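Local structure of myosin IE heavy chain (1LKX) at residues Tyr65-Lys70 with Asn82-Arg86; Arg636-Leu640 with Phe688-Arg692; Gln411-Leu417 with Pro582-Arg586; Thr418-Gln423 with Glu615-Arg620. The protein binds actin and has an actin-activated ATPase activity, working as a single-headed motor that may move membranes relative to actin filaments. All coordinates share one frame; numbering follows the deposited sequence.

In the fold
All four contacts lie in the motor domain. Contacts 3 and 4 use successive parts of helix 398-430, with centres 11 Å apart, joined by probable backbone hydrogen bonds of i to i+5 type, I415 O to K420 N (2.9 Å) and E416 O to S421 N (3.0 Å). Contact 3 sets that helix against strand 581-588 of the central sheet; V585 has its side chain about 10 Å from the bound ADP. Contact 1 meets contact 3 where A84 CA lies 3.4 Å from H583 NE2, and meets contact 2 where Y69 CE2 lies 3.4 Å from E690 OE1. Contact 2, at the end of the modelled chain, stays about 15 Å from contact 3, nearest atoms compared.

Contact 1: Tyr65-Lys70 with Asn82-Arg86; sequences YNGRYK and NDAYR
R86 reaches from helix 77-91 to the loop at G67, R68 and Y69, and makes the one assigned hydrogen bond across the contact. Its CG stands anti to the backbone N (chi1 168°), and the aliphatic part from CB through CD serves as a spacer, bending at chi2 and chi3 before the guanidinium arrives. CZ comes to rest by the Y69 ring, 3.7 Å from Y69 CE1, which sits over one guanidinium face; the two planes are 52° apart, too steep for a stack. NH1 turns back toward its own helix, making a long salt bridge to D83 OD2 (4.0 Å from R86 NH1). NH2 donates to the carbonyl oxygen of G67 (R86 NH2 to G67 O, 3.2 Å), which lies in the guanidinium plane, although the donor stands well above the carbonyl plane. At the backbone angles of G67 (phi 82°) a CB would be jammed against the preceding carbonyl oxygen, which suits glycine here. One turn earlier, N82 packs its side chain against the backbone of Y65 to R68, with N82 CG 3.4 Å from Y65 O. Farther along the same loop, E72 accepts a hydrogen bond from Y69 N and a salt bridge from R68, while K70 pairs with D43. The arrangement joins two successive helices of the myosin motor domain, 59-65 and 77-91, by a loop that folds back on the second.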
loop_
_atom_site.group_PDB
_atom_site.type_symbol
_atom_site.label_atom_id
_atom_site.label_comp_id
_atom_site.label_asym_id
_atom_site.label_seq_id
_atom_site.Cartn_x
_atom_site.Cartn_y
_atom_site.Cartn_z
ATOM N N TYR A 65 -1.320 -18.882 19.546
ATOM C CA TYR A 65 -1.321 -17.484 19.958
ATOM C C TYR A 65 -2.698 -16.951 20.268
ATOM O O TYR A 65 -2.839 -15.879 20.865
ATOM C CB TYR A 65 -0.695 -16.611 18.888
ATOM C CG TYR A 65 0.776 -16.838 18.718
ATOM C CD1 TYR A 65 1.250 -17.856 17.902
ATOM C CD2 TYR A 65 1.697 -16.046 19.391
ATOM C CE1 TYR A 65 2.602 -18.083 17.757
ATOM C CE2 TYR A 65 3.051 -16.264 19.259
ATOM C CZ TYR A 65 3.502 -17.286 18.442
ATOM O OH TYR A 65 4.856 -17.521 18.334
ATOM N N ASN A 66 -3.717 -17.697 19.857
ATOM C CA ASN A 66 -5.084 -17.276 20.097
ATOM C C ASN A 66 -5.367 -17.201 21.588
ATOM O O ASN A 66 -5.117 -18.151 22.320
ATOM C CB ASN A 66 -6.059 -18.246 19.443
ATOM C CG ASN A 66 -7.482 -17.741 19.473
ATOM O OD1 ASN A 66 -8.405 -18.435 19.046
ATOM N ND2 ASN A 66 -7.671 -16.521 19.973
ATOM N N GLY A 67 -5.880 -16.060 22.029
ATOM C CA GLY A 67 -6.208 -15.878 23.429
ATOM C C GLY A 67 -5.041 -15.511 24.326
ATOM O O GLY A 67 -5.181 -14.683 25.236
ATOM N N ARG A 68 -3.889 -16.119 24.061
ATOM C CA ARG A 68 -2.689 -15.885 24.850
ATOM C C ARG A 68 -2.166 -14.448 24.863
ATOM O O ARG A 68 -2.429 -13.663 23.949
ATOM C CB ARG A 68 -1.587 -16.834 24.382
ATOM C CG ARG A 68 -1.948 -18.289 24.582
ATOM C CD ARG A 68 -0.755 -19.190 24.430
ATOM N NE ARG A 68 -0.977 -20.459 25.112
ATOM C CZ ARG A 68 -1.137 -20.573 26.426
ATOM N NH1 ARG A 68 -1.099 -19.494 27.203
ATOM N NH2 ARG A 68 -1.337 -21.763 26.968
ATOM N N TYR A 69 -1.427 -14.115 25.917
ATOM C CA TYR A 69 -0.850 -12.790 26.067
ATOM C C TYR A 69 0.526 -12.710 25.434
ATOM O O TYR A 69 1.227 -13.717 25.313
ATOM C CB TYR A 69 -0.745 -12.420 27.537
ATOM C CG TYR A 69 -2.074 -12.132 28.182
ATOM C CD1 TYR A 69 -2.998 -11.271 27.576
ATOM C CD2 TYR A 69 -2.408 -12.701 29.412
ATOM C CE1 TYR A 69 -4.224 -10.984 28.182
ATOM C CE2 TYR A 69 -3.631 -12.421 30.031
ATOM C CZ TYR A 69 -4.535 -11.564 29.411
ATOM O OH TYR A 69 -5.746 -11.306 30.021
ATOM N N LYS A 70 0.914 -11.499 25.052
ATOM C CA LYS A 70 2.194 -11.259 24.394
ATOM C C LYS A 70 3.393 -11.913 25.086
ATOM O O LYS A 70 4.283 -12.443 24.419
ATOM C CB LYS A 70 2.445 -9.753 24.268
ATOM C CG LYS A 70 3.369 -9.355 23.114
ATOM C CD LYS A 70 2.573 -8.834 21.913
ATOM C CE LYS A 70 1.837 -7.539 22.241
ATOM N NZ LYS A 70 0.999 -7.091 21.098
ATOM N N ASN A 82 -4.092 -11.126 17.283
ATOM C CA ASN A 82 -4.840 -11.549 18.455
ATOM C C ASN A 82 -5.203 -10.348 19.331
ATOM O O ASN A 82 -6.335 -10.250 19.803
ATOM C CB ASN A 82 -4.041 -12.576 19.260
ATOM C CG ASN A 82 -4.808 -13.098 20.476
ATOM O OD1 ASN A 82 -4.704 -12.562 21.590
ATOM N ND2 ASN A 82 -5.592 -14.144 20.260
ATOM N N ASP A 83 -4.267 -9.433 19.552
ATOM C CA ASP A 83 -4.578 -8.275 20.369
ATOM C C ASP A 83 -5.643 -7.438 19.682
ATOM O O ASP A 83 -6.620 -7.028 20.310
ATOM C CB ASP A 83 -3.344 -7.407 20.592
ATOM C CG ASP A 83 -3.643 -6.167 21.449
ATOM O OD1 ASP A 83 -2.763 -5.284 21.572
ATOM O OD2 ASP A 83 -4.759 -6.075 22.007
ATOM N N ALA A 84 -5.461 -7.184 18.388
ATOM C CA ALA A 84 -6.423 -6.383 17.622
ATOM C C ALA A 84 -7.831 -6.941 17.746
ATOM O O ALA A 84 -8.776 -6.210 18.030
ATOM C CB ALA A 84 -6.016 -6.328 16.153
ATOM N N TYR A 85 -7.955 -8.246 17.539
ATOM C CA TYR A 85 -9.237 -8.931 17.615
ATOM C C TYR A 85 -9.843 -8.843 18.991
ATOM O O TYR A 85 -10.956 -8.378 19.142
ATOM C CB TYR A 85 -9.066 -10.391 17.252
ATOM C CG TYR A 85 -10.361 -11.137 17.166
ATOM C CD1 TYR A 85 -11.405 -10.660 16.373
ATOM C CD2 TYR A 85 -10.551 -12.323 17.863
ATOM C CE1 TYR A 85 -12.604 -11.346 16.280
ATOM C CE2 TYR A 85 -11.736 -13.012 17.780
ATOM C CZ TYR A 85 -12.758 -12.517 16.990
ATOM O OH TYR A 85 -13.956 -13.171 16.917
ATOM N N ARG A 86 -9.109 -9.307 19.993
ATOM C CA ARG A 86 -9.570 -9.268 21.372
ATOM C C ARG A 86 -10.031 -7.854 21.754
ATOM O O ARG A 86 -11.103 -7.681 22.341
ATOM C CB ARG A 86 -8.443 -9.718 22.305
ATOM C CG ARG A 86 -8.723 -9.450 23.796
ATOM C CD ARG A 86 -7.434 -9.168 24.597
ATOM N NE ARG A 86 -6.618 -10.369 24.738
ATOM C CZ ARG A 86 -5.295 -10.380 24.658
ATOM N NH1 ARG A 86 -4.642 -9.244 24.436
ATOM N NH2 ARG A 86 -4.633 -11.526 24.793
#

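Contact 2: Arg636-Leu640 with Phe688-Arg692; sequences RYKML and FEEKR
Y637 and F688 form the close-packed side of this contact: the Y637 ring meets F688 CB obliquely, with Y637 CE2 3.3 Å from F688 CB, and has the F688-E689 backbone (F688 C, E689 N) at its edge. L640 continues the apolar layer, placing CD2 4.1 Å from F688 CD2 and 3.9 Å from the aliphatic K691 CD, so one methyl bridges two residues of the opposite segment. H663 and I665 add to this side, and F633 stacks on the Y637 ring.

At the far end of that ring the contact turns polar. The carboxylate of E689, folded back by a bend at chi2 (65°), receives a weak hydrogen bond from the phenol, Y637 OH to E689 OE2. Its other oxygen, OE1, is assigned a salt bridge to R636 NH2, but that nitrogen and the carboxylate are both uncertainly placed.

The solvent side is looser. M639 CE sits over one face of the R692 guanidinium at 4.4 Å from R692 NH2, and R636 NE is 4.3 Å from R692 CG; M639 and R692 are both exposed. The end of helix 683-689 packs on the 636-640 loop, an arrangement consistent with the converter region of myosins, near where the chain leaves for the lever arm.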
loop_
_atom_site.group_PDB
_atom_site.type_symbol
_atom_site.label_atom_id
_atom_site.label_comp_id
_atom_site.label_asym_id
_atom_site.label_seq_id
_atom_site.Cartn_x
_atom_site.Cartn_y
_atom_site.Cartn_z
ATOM N N ARG A 636 -13.951 0.121 38.036
ATOM C CA ARG A 636 -13.433 -1.123 37.476
ATOM C C ARG A 636 -12.569 -1.926 38.449
ATOM O O ARG A 636 -12.699 -3.152 38.540
ATOM C CB ARG A 636 -12.641 -0.831 36.200
ATOM C CG ARG A 636 -11.784 -1.991 35.710
ATOM C CD ARG A 636 -12.514 -3.328 35.772
ATOM N NE ARG A 636 -11.705 -4.402 35.207
ATOM C CZ ARG A 636 -11.489 -4.559 33.904
ATOM N NH1 ARG A 636 -12.027 -3.714 33.033
ATOM N NH2 ARG A 636 -10.738 -5.560 33.468
ATOM N N TYR A 637 -11.681 -1.246 39.166
ATOM C CA TYR A 637 -10.823 -1.929 40.126
ATOM C C TYR A 637 -11.162 -1.544 41.563
ATOM O O TYR A 637 -10.346 -0.919 42.246
ATOM C CB TYR A 637 -9.350 -1.617 39.853
ATOM C CG TYR A 637 -8.809 -2.213 38.573
ATOM C CD1 TYR A 637 -8.952 -1.554 37.351
ATOM C CD2 TYR A 637 -8.151 -3.443 38.586
ATOM C CE1 TYR A 637 -8.448 -2.106 36.174
ATOM C CE2 TYR A 637 -7.648 -4.003 37.418
ATOM C CZ TYR A 637 -7.799 -3.331 36.221
ATOM O OH TYR A 637 -7.296 -3.894 35.078
ATOM N N LYS A 638 -12.358 -1.923 42.020
ATOM C CA LYS A 638 -12.807 -1.619 43.382
ATOM C C LYS A 638 -12.799 -2.848 44.288
ATOM O O LYS A 638 -12.332 -2.789 45.427
ATOM C CB LYS A 638 -14.212 -1.014 43.352
ATOM C CG LYS A 638 -14.270 0.332 42.650
ATOM C CD LYS A 638 -15.669 0.920 42.649
ATOM C CE LYS A 638 -16.639 0.071 41.843
ATOM N NZ LYS A 638 -17.983 0.716 41.766
ATOM N N MET A 639 -13.319 -3.956 43.773
ATOM C CA MET A 639 -13.376 -5.209 44.519
ATOM C C MET A 639 -12.054 -5.527 45.218
ATOM O O MET A 639 -12.029 -5.878 46.398
ATOM C CB MET A 639 -13.768 -6.360 43.583
ATOM C CG MET A 639 -13.446 -6.119 42.112
ATOM S SD MET A 639 -14.468 -4.813 41.366
ATOM C CE MET A 639 -15.864 -5.772 40.720
ATOM N N LEU A 640 -10.958 -5.404 44.479
ATOM C CA LEU A 640 -9.634 -5.668 45.027
ATOM C C LEU A 640 -9.422 -4.711 46.189
ATOM O O LEU A 640 -8.972 -5.099 47.269
ATOM C CB LEU A 640 -8.550 -5.407 43.970
ATOM C CG LEU A 640 -8.673 -5.963 42.546
ATOM C CD1 LEU A 640 -9.773 -5.235 41.777
ATOM C CD2 LEU A 640 -7.337 -5.785 41.832
ATOM N N PHE A 688 -3.309 -6.837 38.695
ATOM C CA PHE A 688 -4.677 -6.402 38.947
ATOM C C PHE A 688 -5.711 -7.054 38.037
ATOM O O PHE A 688 -6.748 -7.528 38.499
ATOM C CB PHE A 688 -4.778 -4.892 38.778
ATOM C CG PHE A 688 -3.989 -4.113 39.781
ATOM C CD1 PHE A 688 -2.638 -4.371 39.982
ATOM C CD2 PHE A 688 -4.593 -3.093 40.507
ATOM C CE1 PHE A 688 -1.900 -3.617 40.890
ATOM C CE2 PHE A 688 -3.864 -2.335 41.418
ATOM C CZ PHE A 688 -2.517 -2.598 41.609
ATOM N N GLU A 689 -5.426 -7.052 36.739
ATOM C CA GLU A 689 -6.335 -7.621 35.750
ATOM C C GLU A 689 -6.479 -9.143 35.851
ATOM O O GLU A 689 -7.562 -9.687 35.604
ATOM C CB GLU A 689 -5.873 -7.240 34.339
ATOM C CG GLU A 689 -6.863 -7.598 33.228
ATOM C CD GLU A 689 -8.174 -6.830 33.329
ATOM O OE1 GLU A 689 -9.042 -7.015 32.448
ATOM O OE2 GLU A 689 -8.334 -6.042 34.289
ATOM N N GLU A 690 -5.395 -9.833 36.203
ATOM C CA GLU A 690 -5.454 -11.286 36.335
ATOM C C GLU A 690 -6.189 -11.617 37.637
ATOM O O GLU A 690 -6.356 -12.783 37.996
ATOM C CB GLU A 690 -4.043 -11.893 36.339
ATOM C CG GLU A 690 -3.966 -13.276 35.684
ATOM C CD GLU A 690 -4.275 -13.247 34.186
ATOM O OE1 GLU A 690 -3.454 -12.712 33.412
ATOM O OE2 GLU A 690 -5.341 -13.757 33.783
ATOM N N LYS A 691 -6.619 -10.566 38.333
ATOM C CA LYS A 691 -7.371 -10.682 39.581
ATOM C C LYS A 691 -8.740 -10.026 39.383
ATOM O O LYS A 691 -8.987 -8.921 39.876
ATOM C CB LYS A 691 -6.631 -9.988 40.736
ATOM C CG LYS A 691 -7.437 -9.931 42.039
ATOM C CD LYS A 691 -6.632 -9.374 43.209
ATOM C CE LYS A 691 -5.594 -10.370 43.706
ATOM N NZ LYS A 691 -4.813 -9.853 44.865
ATOM N N ARG A 692 -9.620 -10.709 38.650
ATOM C CA ARG A 692 -10.970 -10.210 38.373
ATOM C C ARG A 692 -11.929 -11.383 38.164
ATOM O O ARG A 692 -11.694 -12.250 37.319
ATOM C CB ARG A 692 -10.961 -9.323 37.119
ATOM C CG ARG A 692 -12.080 -8.271 37.031
ATOM C CD ARG A 692 -13.484 -8.866 36.895
ATOM N NE ARG A 692 -14.082 -9.245 38.178
ATOM C CZ ARG A 692 -15.346 -9.646 38.332
ATOM N NH1 ARG A 692 -16.158 -9.721 37.283
ATOM N NH2 ARG A 692 -15.802 -9.964 39.538
#

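Contact 3: Gln411-Leu417 with Pro582-Arg586; sequences QQLFIEL and PHYVR
F414 and R586 meet by stacking. The guanidinium lies flat on the phenylalanine ring, planes 13° apart, with R586 CZ 3.6 Å from the F414 ring centroid, a cation-pi geometry over the face. Bends at chi2 and chi3 (69°) of R586 fold its chain so that NE, CZ and both terminal nitrogens lie along the ring.

Polar contacts are edge-on to the same group: R586 NH1 gives a weak hydrogen bond to Q411 OE1 (3.3 Å), which lies in the guanidinium plane. R586 NE is held from outside the pair by S100 OG of the neighbouring strand 95-100.

These residues join helix 398-430, consistent with the relay helix of myosins, to strand 581-588 of the seven-stranded central sheet, which forms the core of the transducer in myosins. The local axes are 11.1 Å apart, and their directions differ by 124°. The R586 side chain lies about 7 Å from G101 in the ATP-binding loop.

Apolar packing fills the rest. F414 CE2 touches Y584 CB at 3.6 Å, the two rings meeting obliquely. L417 CD1 comes into the edge of the Y584 ring, 3.9 Å from Y584 CE2, and also touches P582, 3.7 Å from P582 CG.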
loop_
_atom_site.group_PDB
_atom_site.type_symbol
_atom_site.label_atom_id
_atom_site.label_comp_id
_atom_site.label_asym_id
_atom_site.label_seq_id
_atom_site.Cartn_x
_atom_site.Cartn_y
_atom_site.Cartn_z
ATOM N N GLN A 411 4.495 7.746 7.435
ATOM C CA GLN A 411 5.566 7.983 8.401
ATOM C C GLN A 411 5.152 9.082 9.371
ATOM O O GLN A 411 5.339 8.978 10.580
ATOM C CB GLN A 411 6.845 8.393 7.670
ATOM C CG GLN A 411 7.992 8.845 8.568
ATOM C CD GLN A 411 8.390 7.806 9.600
ATOM O OE1 GLN A 411 8.191 6.609 9.406
ATOM N NE2 GLN A 411 8.973 8.263 10.704
ATOM N N GLN A 412 4.577 10.140 8.817
ATOM C CA GLN A 412 4.112 11.268 9.604
ATOM C C GLN A 412 3.103 10.786 10.639
ATOM O O GLN A 412 3.113 11.244 11.780
ATOM C CB GLN A 412 3.484 12.303 8.668
ATOM C CG GLN A 412 2.782 13.466 9.351
ATOM C CD GLN A 412 3.636 14.164 10.381
ATOM O OE1 GLN A 412 4.857 14.233 10.250
ATOM N NE2 GLN A 412 2.993 14.707 11.406
ATOM N N LEU A 413 2.242 9.851 10.237
ATOM C CA LEU A 413 1.224 9.294 11.130
ATOM C C LEU A 413 1.855 8.511 12.282
ATOM O O LEU A 413 1.523 8.731 13.451
ATOM C CB LEU A 413 0.271 8.374 10.362
ATOM C CG LEU A 413 -0.789 7.698 11.245
ATOM C CD1 LEU A 413 -1.763 8.741 11.741
ATOM C CD2 LEU A 413 -1.516 6.619 10.475
ATOM N N PHE A 414 2.742 7.577 11.957
ATOM C CA PHE A 414 3.411 6.819 13.005
ATOM C C PHE A 414 3.971 7.795 14.043
ATOM O O PHE A 414 3.743 7.649 15.243
ATOM C CB PHE A 414 4.566 5.994 12.437
ATOM C CG PHE A 414 4.189 4.595 12.059
ATOM C CD1 PHE A 414 3.553 4.331 10.855
ATOM C CD2 PHE A 414 4.502 3.531 12.901
ATOM C CE1 PHE A 414 3.242 3.022 10.491
ATOM C CE2 PHE A 414 4.194 2.224 12.548
ATOM C CZ PHE A 414 3.565 1.966 11.342
ATOM N N ILE A 415 4.702 8.797 13.572
ATOM C CA ILE A 415 5.286 9.783 14.466
ATOM C C ILE A 415 4.221 10.462 15.308
ATOM O O ILE A 415 4.299 10.439 16.534
ATOM C CB ILE A 415 6.074 10.857 13.685
ATOM C CG1 ILE A 415 7.361 10.246 13.124
ATOM C CG2 ILE A 415 6.400 12.022 14.588
ATOM C CD1 ILE A 415 8.181 11.193 12.275
ATOM N N GLU A 416 3.226 11.058 14.654
ATOM C CA GLU A 416 2.159 11.740 15.380
ATOM C C GLU A 416 1.559 10.854 16.467
ATOM O O GLU A 416 1.168 11.350 17.529
ATOM C CB GLU A 416 1.050 12.212 14.439
ATOM C CG GLU A 416 -0.073 12.936 15.181
ATOM C CD GLU A 416 0.429 14.123 15.998
ATOM O OE1 GLU A 416 -0.180 14.423 17.051
ATOM O OE2 GLU A 416 1.421 14.760 15.582
ATOM N N LEU A 417 1.479 9.550 16.202
ATOM C CA LEU A 417 0.954 8.609 17.192
ATOM C C LEU A 417 2.089 8.153 18.110
ATOM O O LEU A 417 2.358 8.738 19.162
ATOM C CB LEU A 417 0.342 7.377 16.510
ATOM C CG LEU A 417 -0.890 7.559 15.617
ATOM C CD1 LEU A 417 -1.417 6.197 15.201
ATOM C CD2 LEU A 417 -1.966 8.328 16.364
ATOM N N PRO A 582 -4.934 1.889 17.159
ATOM C CA PRO A 582 -3.734 1.506 16.406
ATOM C C PRO A 582 -3.019 0.243 16.877
ATOM O O PRO A 582 -3.021 -0.103 18.062
ATOM C CB PRO A 582 -2.828 2.722 16.553
ATOM C CG PRO A 582 -3.769 3.834 16.830
ATOM C CD PRO A 582 -4.741 3.207 17.776
ATOM N N HIS A 583 -2.396 -0.421 15.913
ATOM C CA HIS A 583 -1.619 -1.638 16.115
ATOM C C HIS A 583 -0.567 -1.470 15.047
ATOM O O HIS A 583 -0.903 -1.304 13.877
ATOM C CB HIS A 583 -2.470 -2.870 15.843
ATOM C CG HIS A 583 -3.547 -3.081 16.856
ATOM N ND1 HIS A 583 -3.300 -3.619 18.102
ATOM C CD2 HIS A 583 -4.866 -2.778 16.831
ATOM C CE1 HIS A 583 -4.421 -3.640 18.800
ATOM N NE2 HIS A 583 -5.386 -3.133 18.052
ATOM N N TYR A 584 0.702 -1.492 15.434
ATOM C CA TYR A 584 1.745 -1.260 14.453
ATOM C C TYR A 584 2.656 -2.424 14.148
ATOM O O TYR A 584 3.056 -3.176 15.035
ATOM C CB TYR A 584 2.596 -0.060 14.875
ATOM C CG TYR A 584 1.870 0.951 15.729
ATOM C CD1 TYR A 584 1.708 0.747 17.104
ATOM C CD2 TYR A 584 1.345 2.108 15.166
ATOM C CE1 TYR A 584 1.042 1.675 17.897
ATOM C CE2 TYR A 584 0.674 3.050 15.944
ATOM C CZ TYR A 584 0.526 2.828 17.312
ATOM O OH TYR A 584 -0.133 3.759 18.097
ATOM N N VAL A 585 2.965 -2.562 12.866
ATOM C CA VAL A 585 3.869 -3.586 12.374
ATOM C C VAL A 585 4.833 -2.784 11.544
ATOM O O VAL A 585 4.406 -1.944 10.782
ATOM C CB VAL A 585 3.165 -4.613 11.447
ATOM C CG1 VAL A 585 4.179 -5.542 10.823
ATOM C CG2 VAL A 585 2.172 -5.428 12.236
ATOM N N ARG A 586 6.127 -3.007 11.703
ATOM C CA ARG A 586 7.102 -2.278 10.906
ATOM C C ARG A 586 8.067 -3.273 10.275
ATOM O O ARG A 586 8.878 -3.892 10.965
ATOM C CB ARG A 586 7.852 -1.270 11.775
ATOM C CG ARG A 586 6.939 -0.539 12.729
ATOM C CD ARG A 586 7.405 0.870 12.961
ATOM N NE ARG A 586 7.240 1.665 11.755
ATOM C CZ ARG A 586 7.455 2.973 11.693
ATOM N NH1 ARG A 586 7.278 3.618 10.541
ATOM N NH2 ARG A 586 7.838 3.631 12.784
#

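Contact 4: Thr418-Gln423 with Glu615-Arg620; sequences TLKSEQ and ENVRVR
E422 and R620 make a two-pronged salt bridge between the helices. R620 NH1 donates to E422 OE2 (2.9 Å), and R620 NH2 to E422 OE1, modelled at 2.4 Å, a value too short to interpret at this resolution. Carboxylate and guanidinium planes are only 4° apart, yet OE2 is tilted out of the guanidinium plane, so the two groups are stepped rather than coplanar.

V619, beside the ion pair, divides its branches: CG1 lies against the E422 carboxylate, while CG2 makes the apolar contact, 3.9 Å from L419 CD2 and 4.0 Å from Q423 CG. The same L419 methyl also lies against the backbone carbonyl of E615. At the N-terminal end of the contact, T418 OG1 stands 3.5 Å from N616 ND2.

Both segments are helical and run nearly side by side, with axes 10.6 Å apart and directions differing by 21°. In the myosin fold this pairing is consistent with the relay helix, 398-430, lying along the SH1 helix, 614-622, which is inside the actin-binding region.

Torsions set the reach of the pair: E422 extends fully, its CG opposite the backbone N (chi1 175°), whereas R620 bends at chi2 and chi3 to bring its guanidinium round. Farther out, R620 NH2 has a second, weak bond to F624 O, and R627 forms a long, weak ion pair with E422. L419 also touches Y438, E615 touches F439, and N616 packs on I41.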
loop_
_atom_site.group_PDB
_atom_site.type_symbol
_atom_site.label_atom_id
_atom_site.label_comp_id
_atom_site.label_asym_id
_atom_site.label_seq_id
_atom_site.Cartn_x
_atom_site.Cartn_y
_atom_site.Cartn_z
ATOM N N THR A 418 2.758 7.104 17.670
ATOM C CA THR A 418 3.863 6.490 18.378
ATOM C C THR A 418 4.890 7.348 19.161
ATOM O O THR A 418 5.294 6.968 20.266
ATOM C CB THR A 418 4.637 5.594 17.405
ATOM O OG1 THR A 418 5.012 4.392 18.076
ATOM C CG2 THR A 418 5.893 6.305 16.888
ATOM N N LEU A 419 5.352 8.471 18.619
ATOM C CA LEU A 419 6.354 9.259 19.353
ATOM C C LEU A 419 5.876 10.600 19.899
ATOM O O LEU A 419 5.931 10.845 21.101
ATOM C CB LEU A 419 7.590 9.494 18.483
ATOM C CG LEU A 419 8.506 8.299 18.228
ATOM C CD1 LEU A 419 9.575 8.671 17.205
ATOM C CD2 LEU A 419 9.140 7.871 19.538
ATOM N N LYS A 420 5.413 11.471 19.013
ATOM C CA LYS A 420 4.946 12.787 19.423
ATOM C C LYS A 420 3.780 12.707 20.391
ATOM O O LYS A 420 3.874 13.166 21.525
ATOM C CB LYS A 420 4.543 13.607 18.204
ATOM C CG LYS A 420 3.808 14.865 18.566
ATOM C CD LYS A 420 3.440 15.667 17.339
ATOM C CE LYS A 420 2.455 16.776 17.689
ATOM N NZ LYS A 420 1.161 16.262 18.236
ATOM N N SER A 421 2.677 12.124 19.943
ATOM C CA SER A 421 1.512 12.011 20.790
ATOM C C SER A 421 1.813 11.473 22.176
ATOM O O SER A 421 1.594 12.173 23.161
ATOM C CB SER A 421 0.469 11.123 20.154
ATOM O OG SER A 421 -0.459 10.733 21.140
ATOM N N GLU A 422 2.313 10.241 22.267
ATOM C CA GLU A 422 2.596 9.653 23.581
ATOM C C GLU A 422 3.339 10.589 24.511
ATOM O O GLU A 422 2.885 10.836 25.620
ATOM C CB GLU A 422 3.391 8.348 23.478
ATOM C CG GLU A 422 3.771 7.819 24.870
ATOM C CD GLU A 422 4.642 6.567 24.855
ATOM O OE1 GLU A 422 5.172 6.206 25.934
ATOM O OE2 GLU A 422 4.788 5.948 23.775
ATOM N N GLN A 423 4.482 11.094 24.061
ATOM C CA GLN A 423 5.296 12.014 24.857
ATOM C C GLN A 423 4.559 13.298 25.242
ATOM O O GLN A 423 4.554 13.719 26.407
ATOM C CB GLN A 423 6.562 12.409 24.094
ATOM C CG GLN A 423 7.711 11.438 24.187
ATOM C CD GLN A 423 9.014 12.075 23.750
ATOM O OE1 GLN A 423 9.209 12.379 22.575
ATOM N NE2 GLN A 423 9.911 12.295 24.702
ATOM N N GLU A 615 14.472 5.597 18.883
ATOM C CA GLU A 615 13.813 6.628 19.661
ATOM C C GLU A 615 12.497 6.077 20.186
ATOM O O GLU A 615 11.734 6.771 20.848
ATOM C CB GLU A 615 13.563 7.864 18.798
ATOM C CG GLU A 615 14.840 8.542 18.323
ATOM C CD GLU A 615 15.550 7.766 17.229
ATOM O OE1 GLU A 615 16.686 8.144 16.857
ATOM O OE2 GLU A 615 14.967 6.779 16.736
ATOM N N ASN A 616 12.241 4.814 19.880
ATOM C CA ASN A 616 11.024 4.148 20.312
ATOM C C ASN A 616 11.366 3.393 21.580
ATOM O O ASN A 616 10.754 3.600 22.619
ATOM C CB ASN A 616 10.562 3.182 19.226
ATOM C CG ASN A 616 9.062 3.073 19.142
ATOM O OD1 ASN A 616 8.426 2.337 19.904
ATOM N ND2 ASN A 616 8.478 3.822 18.212
ATOM N N VAL A 617 12.359 2.515 21.483
ATOM C CA VAL A 617 12.810 1.740 22.627
ATOM C C VAL A 617 13.107 2.735 23.733
ATOM O O VAL A 617 12.768 2.519 24.892
ATOM C CB VAL A 617 14.116 0.974 22.328
ATOM C CG1 VAL A 617 14.302 -0.138 23.332
ATOM C CG2 VAL A 617 14.092 0.420 20.935
ATOM N N ARG A 618 13.740 3.839 23.364
ATOM C CA ARG A 618 14.085 4.861 24.332
ATOM C C ARG A 618 12.827 5.340 25.056
ATOM O O ARG A 618 12.724 5.197 26.273
ATOM C CB ARG A 618 14.796 6.020 23.628
ATOM C CG ARG A 618 15.689 6.858 24.535
ATOM C CD ARG A 618 16.545 7.845 23.735
ATOM N NE ARG A 618 17.353 7.161 22.725
ATOM C CZ ARG A 618 18.398 6.380 22.994
ATOM N NH1 ARG A 618 18.782 6.180 24.248
ATOM N NH2 ARG A 618 19.056 5.784 22.008
ATOM N N VAL A 619 11.867 5.890 24.316
ATOM C CA VAL A 619 10.627 6.371 24.924
ATOM C C VAL A 619 9.998 5.266 25.760
ATOM O O VAL A 619 9.692 5.465 26.931
ATOM C CB VAL A 619 9.592 6.831 23.856
ATOM C CG1 VAL A 619 8.199 6.891 24.463
ATOM C CG2 VAL A 619 9.963 8.192 23.325
ATOM N N ARG A 620 9.814 4.100 25.149
ATOM C CA ARG A 620 9.210 2.950 25.820
ATOM C C ARG A 620 9.870 2.697 27.182
ATOM O O ARG A 620 9.217 2.288 28.150
ATOM C CB ARG A 620 9.345 1.709 24.936
ATOM C CG ARG A 620 8.358 0.598 25.255
ATOM C CD ARG A 620 6.936 1.017 24.925
ATOM N NE ARG A 620 6.418 2.015 25.855
ATOM C CZ ARG A 620 5.566 2.975 25.510
ATOM N NH1 ARG A 620 5.145 3.071 24.253
ATOM N NH2 ARG A 620 5.116 3.827 26.421
#